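Uncharacterized protein (Enterococcus faecalis, PDB 3NAT) is of unknown function but belongs to the DUF3013 family and adopts an alpha-beta half-sandwich fold, with two chains in its assembly. Local coordinates at residues A[32-37]-A[79-84]; A[42-47]-A[65-70]; A[108-113]-A[141-146]. All coordinates share one frame; numbering follows the deposited sequence.

Contact 1. Residues A[32-37]-A[79-84]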
loop_
_atom_site.group_PDB
_atom_site.type_symbol
_atom_site.label_atom_id
_atom_site.label_comp_id
_atom_site.label_asym_id
_atom_site.label_seq_id
_atom_site.Cartn_x
_atom_site.Cartn_y
_atom_site.Cartn_z
ATOM N N ARG A 32 9.456 -6.455 -11.601
ATOM C CA ARG A 32 10.741 -6.106 -11.023
ATOM C C ARG A 32 10.874 -4.595 -10.859
ATOM O O ARG A 32 11.295 -4.124 -9.807
ATOM C CB ARG A 32 11.901 -6.691 -11.836
ATOM C CG ARG A 32 13.185 -6.775 -11.031
ATOM C CD ARG A 32 14.405 -7.157 -11.861
ATOM N NE ARG A 32 15.647 -6.839 -11.149
ATOM C CZ ARG A 32 16.322 -7.692 -10.378
ATOM N NH1 ARG A 32 15.892 -8.936 -10.219
ATOM N NH2 ARG A 32 17.436 -7.306 -9.769
ATOM N N LYS A 33 10.489 -3.838 -11.883
ATOM C CA LYS A 33 10.570 -2.376 -11.818
ATOM C C LYS A 33 9.806 -1.791 -10.627
ATOM O O LYS A 33 10.308 -0.915 -9.926
ATOM C CB LYS A 33 10.050 -1.745 -13.110
ATOM C CG LYS A 33 10.761 -2.201 -14.365
ATOM C CD LYS A 33 10.156 -1.543 -15.597
ATOM C CE LYS A 33 10.871 -1.970 -16.873
ATOM N NZ LYS A 33 12.302 -1.553 -16.880
ATOM N N ASN A 34 8.592 -2.283 -10.403
ATOM C CA ASN A 34 7.713 -1.731 -9.380
ATOM C C ASN A 34 7.887 -2.405 -8.024
ATOM O O ASN A 34 7.168 -2.087 -7.074
ATOM C CB ASN A 34 6.254 -1.839 -9.826
ATOM C CG ASN A 34 5.334 -0.923 -9.046
ATOM O OD1 ASN A 34 5.772 0.058 -8.456
ATOM N ND2 ASN A 34 4.045 -1.237 -9.053
ATOM N N HIS A 35 8.840 -3.332 -7.938
ATOM C CA HIS A 35 9.142 -3.996 -6.674
ATOM C C HIS A 35 7.913 -4.671 -6.121
ATOM O O HIS A 35 7.546 -4.478 -4.960
ATOM C CB HIS A 35 9.665 -2.987 -5.664
ATOM C CG HIS A 35 10.987 -2.410 -6.041
ATOM N ND1 HIS A 35 12.178 -2.900 -5.553
ATOM C CD2 HIS A 35 11.310 -1.400 -6.880
ATOM C CE1 HIS A 35 13.179 -2.207 -6.064
ATOM N NE2 HIS A 35 12.679 -1.290 -6.873
ATOM N N THR A 36 7.292 -5.485 -6.961
ATOM C CA THR A 36 5.973 -5.994 -6.678
ATOM C C THR A 36 5.840 -7.418 -7.176
ATOM O O THR A 36 6.388 -7.778 -8.212
ATOM C CB THR A 36 4.942 -5.119 -7.367
ATOM O OG1 THR A 36 4.093 -4.527 -6.379
ATOM C CG2 THR A 36 4.124 -5.928 -8.347
ATOM N N ILE A 37 5.121 -8.235 -6.422
ATOM C CA ILE A 37 4.892 -9.617 -6.814
ATOM C C ILE A 37 3.410 -9.899 -6.749
ATOM O O ILE A 37 2.809 -9.797 -5.682
ATOM C CB ILE A 37 5.590 -10.592 -5.868
ATOM C CG1 ILE A 37 7.109 -10.542 -6.053
ATOM C CG2 ILE A 37 5.079 -11.992 -6.096
ATOM C CD1 ILE A 37 7.874 -11.445 -5.084
ATOM N N LYS A 79 8.880 1.546 -1.933
ATOM C CA LYS A 79 9.193 1.515 -3.364
ATOM C C LYS A 79 7.955 1.493 -4.266
ATOM O O LYS A 79 7.716 2.431 -5.004
ATOM C CB LYS A 79 10.073 0.307 -3.695
ATOM C CG LYS A 79 11.568 0.562 -3.687
ATOM C CD LYS A 79 12.090 0.851 -2.293
ATOM C CE LYS A 79 13.550 0.399 -2.124
ATOM N NZ LYS A 79 14.492 1.030 -3.099
ATOM N N SER A 80 7.183 0.412 -4.206
ATOM C CA SER A 80 6.061 0.183 -5.120
ATOM C C SER A 80 5.052 1.332 -5.213
ATOM O O SER A 80 4.717 1.962 -4.205
ATOM C CB SER A 80 5.314 -1.092 -4.723
ATOM O OG SER A 80 6.210 -2.117 -4.352
ATOM N N VAL A 81 4.571 1.589 -6.431
ATOM C CA VAL A 81 3.379 2.415 -6.630
ATOM C C VAL A 81 2.173 1.503 -6.841
ATOM O O VAL A 81 2.225 0.578 -7.658
ATOM C CB VAL A 81 3.511 3.374 -7.823
ATOM C CG1 VAL A 81 2.628 2.928 -8.979
ATOM C CG2 VAL A 81 3.103 4.749 -7.399
ATOM N N VAL A 82 1.096 1.755 -6.102
ATOM C CA VAL A 82 -0.003 0.797 -6.035
ATOM C C VAL A 82 -1.372 1.434 -5.913
ATOM O O VAL A 82 -1.552 2.372 -5.151
ATOM C CB VAL A 82 0.162 -0.143 -4.824
ATOM C CG1 VAL A 82 -1.117 -0.946 -4.596
ATOM C CG2 VAL A 82 1.401 -1.058 -4.977
ATOM N N ASP A 83 -2.332 0.914 -6.667
ATOM C CA ASP A 83 -3.728 1.273 -6.484
ATOM C C ASP A 83 -4.396 0.112 -5.766
ATOM O O ASP A 83 -4.702 -0.908 -6.381
ATOM C CB ASP A 83 -4.402 1.509 -7.831
ATOM C CG ASP A 83 -5.886 1.787 -7.701
ATOM O OD1 ASP A 83 -6.340 2.097 -6.582
ATOM O OD2 ASP A 83 -6.603 1.701 -8.718
ATOM N N ASP A 84 -4.609 0.268 -4.462
ATOM C CA ASP A 84 -5.158 -0.790 -3.614
ATOM C C ASP A 84 -6.403 -1.411 -4.226
ATOM O O ASP A 84 -6.715 -2.589 -4.015
ATOM C CB ASP A 84 -5.494 -0.234 -2.224
ATOM C CG ASP A 84 -4.312 -0.290 -1.273
ATOM O OD1 ASP A 84 -3.224 -0.723 -1.705
ATOM O OD2 ASP A 84 -4.460 0.089 -0.091
#

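Contact 2. Residues A[42-47]-A[65-70]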
loop_
_atom_site.group_PDB
_atom_site.type_symbol
_atom_site.label_atom_id
_atom_site.label_comp_id
_atom_site.label_asym_id
_atom_site.label_seq_id
_atom_site.Cartn_x
_atom_site.Cartn_y
_atom_site.Cartn_z
ATOM N N ARG A 42 -7.504 -17.601 -11.313
ATOM C CA ARG A 42 -8.646 -17.731 -12.215
ATOM C C ARG A 42 -9.572 -18.864 -11.823
ATOM O O ARG A 42 -9.139 -20.000 -11.686
ATOM C CB ARG A 42 -8.187 -17.962 -13.655
ATOM C CG ARG A 42 -7.556 -16.767 -14.319
ATOM C CD ARG A 42 -6.192 -17.131 -14.849
ATOM N NE ARG A 42 -5.928 -16.511 -16.140
ATOM C CZ ARG A 42 -5.028 -16.965 -17.004
ATOM N NH1 ARG A 42 -4.845 -16.346 -18.164
ATOM N NH2 ARG A 42 -4.314 -18.046 -16.709
ATOM N N LEU A 43 -10.850 -18.550 -11.662
ATOM C CA LEU A 43 -11.878 -19.575 -11.523
ATOM C C LEU A 43 -12.673 -19.726 -12.818
ATOM O O LEU A 43 -12.927 -18.752 -13.523
ATOM C CB LEU A 43 -12.825 -19.244 -10.369
ATOM C CG LEU A 43 -12.183 -19.129 -8.986
ATOM C CD1 LEU A 43 -13.230 -18.909 -7.899
ATOM C CD2 LEU A 43 -11.358 -20.366 -8.684
ATOM N N TYR A 44 -13.060 -20.957 -13.132
ATOM C CA TYR A 44 -13.922 -21.212 -14.277
ATOM C C TYR A 44 -15.209 -21.896 -13.833
ATOM O O TYR A 44 -15.246 -22.563 -12.802
ATOM C CB TYR A 44 -13.201 -22.066 -15.317
ATOM C CG TYR A 44 -11.919 -21.450 -15.831
ATOM C CD1 TYR A 44 -11.938 -20.460 -16.804
ATOM C CD2 TYR A 44 -10.689 -21.864 -15.350
ATOM C CE1 TYR A 44 -10.760 -19.897 -17.278
ATOM C CE2 TYR A 44 -9.510 -21.312 -15.818
ATOM C CZ TYR A 44 -9.549 -20.328 -16.780
ATOM O OH TYR A 44 -8.372 -19.779 -17.241
ATOM N N ALA A 45 -16.266 -21.710 -14.611
ATOM C CA ALA A 45 -17.543 -22.359 -14.343
ATOM C C ALA A 45 -18.372 -22.417 -15.617
ATOM O O ALA A 45 -18.255 -21.554 -16.489
ATOM C CB ALA A 45 -18.297 -21.636 -13.240
ATOM N N GLU A 46 -19.207 -23.444 -15.722
ATOM C CA GLU A 46 -20.005 -23.656 -16.917
ATOM C C GLU A 46 -21.316 -22.877 -16.836
ATOM O O GLU A 46 -22.067 -23.011 -15.871
ATOM C CB GLU A 46 -20.275 -25.149 -17.103
ATOM C CG GLU A 46 -20.911 -25.509 -18.428
ATOM C CD GLU A 46 -21.267 -26.977 -18.512
ATOM O OE1 GLU A 46 -22.152 -27.331 -19.324
ATOM O OE2 GLU A 46 -20.664 -27.773 -17.757
ATOM N N ASN A 47 -21.579 -22.056 -17.851
ATOM C CA ASN A 47 -22.795 -21.246 -17.904
ATOM C C ASN A 47 -23.950 -21.982 -18.584
ATOM O O ASN A 47 -23.916 -22.225 -19.791
ATOM C CB ASN A 47 -22.517 -19.931 -18.630
ATOM C CG ASN A 47 -23.602 -18.910 -18.412
ATOM O OD1 ASN A 47 -24.471 -19.088 -17.557
ATOM N ND2 ASN A 47 -23.559 -17.825 -19.182
ATOM N N PHE A 65 -18.917 -20.859 -20.859
ATOM C CA PHE A 65 -17.962 -21.269 -19.833
ATOM C C PHE A 65 -17.256 -20.041 -19.274
ATOM O O PHE A 65 -16.240 -19.598 -19.812
ATOM C CB PHE A 65 -16.939 -22.250 -20.404
ATOM C CG PHE A 65 -16.476 -23.280 -19.417
ATOM C CD1 PHE A 65 -17.069 -24.535 -19.377
ATOM C CD2 PHE A 65 -15.453 -22.998 -18.525
ATOM C CE1 PHE A 65 -16.648 -25.490 -18.469
ATOM C CE2 PHE A 65 -15.028 -23.949 -17.614
ATOM C CZ PHE A 65 -15.626 -25.196 -17.586
ATOM N N ILE A 66 -17.805 -19.494 -18.194
ATOM C CA ILE A 66 -17.331 -18.227 -17.653
ATOM C C ILE A 66 -15.980 -18.344 -16.959
ATOM O O ILE A 66 -15.601 -19.404 -16.468
ATOM C CB ILE A 66 -18.335 -17.617 -16.662
ATOM C CG1 ILE A 66 -18.406 -18.458 -15.399
ATOM C CG2 ILE A 66 -19.720 -17.509 -17.279
ATOM C CD1 ILE A 66 -19.485 -17.997 -14.457
ATOM N N GLU A 67 -15.258 -17.235 -16.934
ATOM C CA GLU A 67 -13.952 -17.176 -16.307
ATOM C C GLU A 67 -13.899 -15.966 -15.390
ATOM O O GLU A 67 -14.340 -14.878 -15.750
ATOM C CB GLU A 67 -12.861 -17.068 -17.367
ATOM C CG GLU A 67 -11.647 -16.270 -16.916
ATOM C CD GLU A 67 -10.432 -16.529 -17.785
ATOM O OE1 GLU A 67 -10.612 -17.084 -18.891
ATOM O OE2 GLU A 67 -9.303 -16.189 -17.361
ATOM N N PHE A 68 -13.375 -16.158 -14.190
ATOM C CA PHE A 68 -13.224 -15.047 -13.275
ATOM C C PHE A 68 -11.771 -14.934 -12.859
ATOM O O PHE A 68 -11.183 -15.893 -12.378
ATOM C CB PHE A 68 -14.109 -15.232 -12.053
ATOM C CG PHE A 68 -14.000 -14.117 -11.065
ATOM C CD1 PHE A 68 -14.949 -13.121 -11.029
ATOM C CD2 PHE A 68 -12.935 -14.055 -10.187
ATOM C CE1 PHE A 68 -14.855 -12.092 -10.130
ATOM C CE2 PHE A 68 -12.833 -13.029 -9.283
ATOM C CZ PHE A 68 -13.799 -12.044 -9.251
ATOM N N GLU A 69 -11.189 -13.759 -13.049
ATOM C CA GLU A 69 -9.792 -13.574 -12.710
ATOM C C GLU A 69 -9.624 -12.495 -11.653
ATOM O O GLU A 69 -10.377 -11.529 -11.617
ATOM C CB GLU A 69 -8.981 -13.230 -13.948
ATOM C CG GLU A 69 -7.521 -12.981 -13.654
ATOM C CD GLU A 69 -6.712 -12.717 -14.902
ATOM O OE1 GLU A 69 -6.590 -11.532 -15.285
ATOM O OE2 GLU A 69 -6.201 -13.694 -15.498
ATOM N N ASP A 70 -8.638 -12.679 -10.785
ATOM C CA ASP A 70 -8.302 -11.676 -9.781
ATOM C C ASP A 70 -6.815 -11.745 -9.439
ATOM O O ASP A 70 -6.095 -12.611 -9.934
ATOM C CB ASP A 70 -9.158 -11.850 -8.525
ATOM C CG ASP A 70 -9.446 -10.533 -7.828
ATOM O OD1 ASP A 70 -8.633 -9.591 -7.958
ATOM O OD2 ASP A 70 -10.493 -10.441 -7.151
#

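Contact 3. Residues A[108-113]-A[141-146]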
loop_
_atom_site.group_PDB
_atom_site.type_symbol
_atom_site.label_atom_id
_atom_site.label_comp_id
_atom_site.label_asym_id
_atom_site.label_seq_id
_atom_site.Cartn_x
_atom_site.Cartn_y
_atom_site.Cartn_z
ATOM N N ILE A 108 -0.806 -18.646 1.801
ATOM C CA ILE A 108 -1.094 -19.831 1.010
ATOM C C ILE A 108 -2.343 -20.553 1.491
ATOM O O ILE A 108 -3.203 -20.918 0.702
ATOM C CB ILE A 108 0.078 -20.811 1.039
ATOM C CG1 ILE A 108 1.300 -20.185 0.366
ATOM C CG2 ILE A 108 -0.298 -22.106 0.344
ATOM C CD1 ILE A 108 1.051 -19.775 -1.076
ATOM N N HIS A 109 -2.452 -20.755 2.792
ATOM C CA HIS A 109 -3.535 -21.571 3.320
ATOM C C HIS A 109 -4.848 -20.841 3.396
ATOM O O HIS A 109 -5.907 -21.455 3.282
ATOM C CB HIS A 109 -3.145 -22.166 4.668
ATOM C CG HIS A 109 -2.005 -23.129 4.565
ATOM N ND1 HIS A 109 -2.171 -24.433 4.153
ATOM C CD2 HIS A 109 -0.677 -22.956 4.758
ATOM C CE1 HIS A 109 -0.993 -25.033 4.120
ATOM N NE2 HIS A 109 -0.071 -24.159 4.481
ATOM N N TYR A 110 -4.789 -19.527 3.575
ATOM C CA TYR A 110 -6.008 -18.748 3.558
ATOM C C TYR A 110 -6.489 -18.616 2.116
ATOM O O TYR A 110 -7.658 -18.824 1.808
ATOM C CB TYR A 110 -5.792 -17.381 4.177
ATOM C CG TYR A 110 -7.058 -16.570 4.165
ATOM C CD1 TYR A 110 -8.261 -17.148 4.550
ATOM C CD2 TYR A 110 -7.063 -15.239 3.773
ATOM C CE1 TYR A 110 -9.424 -16.437 4.549
ATOM C CE2 TYR A 110 -8.241 -14.507 3.774
ATOM C CZ TYR A 110 -9.417 -15.123 4.160
ATOM O OH TYR A 110 -10.608 -14.445 4.167
ATOM N N LEU A 111 -5.567 -18.284 1.227
ATOM C CA LEU A 111 -5.876 -18.230 -0.185
ATOM C C LEU A 111 -6.620 -19.480 -0.647
ATOM O O LEU A 111 -7.520 -19.412 -1.471
ATOM C CB LEU A 111 -4.595 -18.080 -0.989
ATOM C CG LEU A 111 -4.820 -17.978 -2.497
ATOM C CD1 LEU A 111 -5.796 -16.842 -2.834
ATOM C CD2 LEU A 111 -3.493 -17.777 -3.200
ATOM N N LYS A 112 -6.239 -20.632 -0.126
ATOM C CA LYS A 112 -6.931 -21.844 -0.528
ATOM C C LYS A 112 -8.378 -21.770 -0.063
ATOM O O LYS A 112 -9.287 -22.020 -0.838
ATOM C CB LYS A 112 -6.243 -23.096 0.005
ATOM C CG LYS A 112 -7.008 -24.362 -0.320
ATOM C CD LYS A 112 -6.282 -25.622 0.115
ATOM C CE LYS A 112 -7.259 -26.786 0.199
ATOM N NZ LYS A 112 -8.127 -26.883 -1.014
ATOM N N VAL A 113 -8.579 -21.414 1.203
ATOM C CA VAL A 113 -9.916 -21.208 1.749
ATOM C C VAL A 113 -10.699 -20.233 0.866
ATOM O O VAL A 113 -11.833 -20.501 0.468
ATOM C CB VAL A 113 -9.833 -20.623 3.169
ATOM C CG1 VAL A 113 -11.135 -19.966 3.572
ATOM C CG2 VAL A 113 -9.457 -21.681 4.155
ATOM N N ALA A 141 -9.205 -10.586 9.163
ATOM C CA ALA A 141 -9.297 -11.323 10.416
ATOM C C ALA A 141 -9.105 -12.835 10.238
ATOM O O ALA A 141 -8.571 -13.501 11.118
ATOM C CB ALA A 141 -10.601 -11.037 11.095
ATOM N N ASP A 142 -9.554 -13.376 9.113
ATOM C CA ASP A 142 -9.370 -14.794 8.829
ATOM C C ASP A 142 -7.958 -15.067 8.343
ATOM O O ASP A 142 -7.409 -16.144 8.559
ATOM C CB ASP A 142 -10.366 -15.262 7.778
ATOM C CG ASP A 142 -11.784 -15.285 8.292
ATOM O OD1 ASP A 142 -11.972 -15.394 9.526
ATOM O OD2 ASP A 142 -12.705 -15.207 7.453
ATOM N N PHE A 143 -7.391 -14.079 7.666
ATOM C CA PHE A 143 -6.017 -14.134 7.221
ATOM C C PHE A 143 -5.113 -14.147 8.444
ATOM O O PHE A 143 -4.311 -15.065 8.623
ATOM C CB PHE A 143 -5.715 -12.927 6.337
ATOM C CG PHE A 143 -4.318 -12.907 5.797
ATOM C CD1 PHE A 143 -3.632 -14.094 5.571
ATOM C CD2 PHE A 143 -3.697 -11.713 5.485
ATOM C CE1 PHE A 143 -2.350 -14.092 5.070
ATOM C CE2 PHE A 143 -2.411 -11.693 4.981
ATOM C CZ PHE A 143 -1.734 -12.892 4.776
ATOM N N GLU A 144 -5.263 -13.135 9.295
ATOM C CA GLU A 144 -4.499 -13.061 10.532
ATOM C C GLU A 144 -4.558 -14.356 11.341
ATOM O O GLU A 144 -3.561 -14.795 11.899
ATOM C CB GLU A 144 -5.015 -11.938 11.414
ATOM C CG GLU A 144 -5.011 -10.565 10.797
ATOM C CD GLU A 144 -5.681 -9.559 11.717
ATOM O OE1 GLU A 144 -5.820 -9.869 12.927
ATOM O OE2 GLU A 144 -6.073 -8.472 11.237
ATOM N N ALA A 145 -5.741 -14.949 11.426
ATOM C CA ALA A 145 -5.928 -16.151 12.222
ATOM C C ALA A 145 -5.154 -17.293 11.600
ATOM O O ALA A 145 -4.633 -18.138 12.308
ATOM C CB ALA A 145 -7.399 -16.508 12.332
HETATM N N MSE A 146 -5.088 -17.324 10.275
HETATM C CA MSE A 146 -4.330 -18.361 9.602
HETATM C C MSE A 146 -2.865 -18.233 9.967
HETATM O O MSE A 146 -2.224 -19.200 10.369
HETATM C CB MSE A 146 -4.486 -18.272 8.093
HETATM C CG MSE A 146 -4.072 -19.567 7.403
HETATM SE SE MSE A 146 -5.302 -21.045 7.766
HETATM C CE MSE A 146 -6.928 -20.279 7.021
#

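Contact 1. Residues A[32-37]-A[79-84]
The flat carboxamide of Asn34 and the ring of His35 meet the loop 79-84 in two ways, one through polar atoms in its own plane and the other through its face. With CG of Asn34 anti to the backbone N (chi1 -162°), the amide reaches the backbone of Val81 and pairs with both of its polar groups. Asn34 OD1 accepts Val81 N at 2.8 Å, with the N-H directed at a lone pair. Asn34 ND2 returns a nearly straight bond to Val81 O at 2.9 Å (175° at the hydrogen), and this acceptor lies in the amide plane. The two bonds fix the rotation of the carboxamide, which engages the N-H and C=O of Val81 much as a neighbouring strand would. His35 instead presents a face to Lys79, whose CG sits 3.7 Å from the ring centroid and almost on the ring normal, a CH-pi contact; Arg32 O lies over the rim of the opposite face. Ser80 OG is 2.9 Å from Asn34 O and 2.8 Å from His35 O, both within reach of its single proton, and OG also accepts a bond from Asn76 N. Beyond Val81, Val82 and Asp84 make backbone hydrogen bonds to the second subunit. The arrangement is that of a beta hairpin, its type I turn spanning Arg32 to His35, pinned at its tip by an irregular loop through side-chain-to-backbone bonds.

Contact 2. Residues A[42-47]-A[65-70]
An antiparallel beta ladder joins strands 36-46 and 65-75, the two central strands of the mixed sheet, and Arg42 illustrates how cross-strand side chains organise one face. Its CB lies 3.9 Å from Phe68 O. CG runs alongside two acidic side chains of the partner strand, with Glu67 OE2 and Glu69 OE2 each 3.6 Å away. The chain bends at chi2 and chi3, CD keeping near Glu69. NE forms a salt bridge with Glu69 OE2 at 2.9 Å, although its hydrogen bond is weak (125° at the hydrogen). The bridge from NE to Glu67 OE2 is long and rests on charge alone: the oxygen lies well out of the guanidinium plane and no N-H points at it. NH2 at the tip pairs weakly, at long range, with Glu25 of the neighbouring strand. The other face carries Leu43, Ala45, Ile66 and Phe68, where Ala45 and Ile66 touch Leu122 of helix 101-125. Backbone bonds hold the register, Phe68 N to Leu43 O being 2.7 Å and close to linear. Tyr44 lies beside Glu67, its CE1 3.2 Å from Glu67 OE1, while its OH, above the rim of the Arg42 guanidinium, makes a weak hydrogen bond to Glu25 OE1.

Contact 3. Residues A[108-113]-A[141-146]
With CG anti to the backbone N (chi1 -180°), Tyr110 extends across from its helix and lays one ring face over the backbone where Asp142 joins Phe143. Phe143 takes the same anti position; its side chain crosses that of Tyr110 at about a right angle, and its CB comes 3.7 Å from Tyr110 CD2. Farther along the tyrosine ring, Asp142 CB approaches Tyr110 CE1 at 3.6 Å. The selenomethionine Met146 leaves its backbone anti as well but bends at chi2 and chi3 (69° at chi2), which folds the tip back along helix 108-113. Its CG and SE each lie 3.9 Å from His109 CB, and its CE reaches Val113 CG2 at 4.1 Å. No hydrogen bond links the segments; the contact is van der Waals packing, largely of apolar groups, and the helical segments run obliquely antiparallel, 137° between their directions, with axes 9.1 Å apart at closest approach. The OH of Tyr110 is held by a bond to Glu139 N. Trp138, just ahead of helix 140-151, meets both the Tyr110 and Phe143 rings edge-to-face. Helix 101-125 is thus flanked by helix 140-151 through Tyr110 and by helix 9-20 through Ile108, which touches Gln16, Leu17 and His20.

Contacts 1 and 2 belong to one sheet: both use strand 36-46, which in contact 2 pairs with strand 65-75, and their centres lie about 27 Å apart. Along the chain, 42-47 and 65-70 fall between the two segments of contact 1, and strand 36-46 is engaged near its start by loop 79-84 and near its end by strand 65-75. Contact 3 follows both in sequence and joins two helices, its centre about 23 Å from contact 1 and about 22 Å from contact 2. Helix 101-125 connects the layers, since its later part packs against the ladder while its middle carries contact 3. Sheet and helices build the alpha-beta half sandwich, and loop 79-84 takes part in the subunit interface.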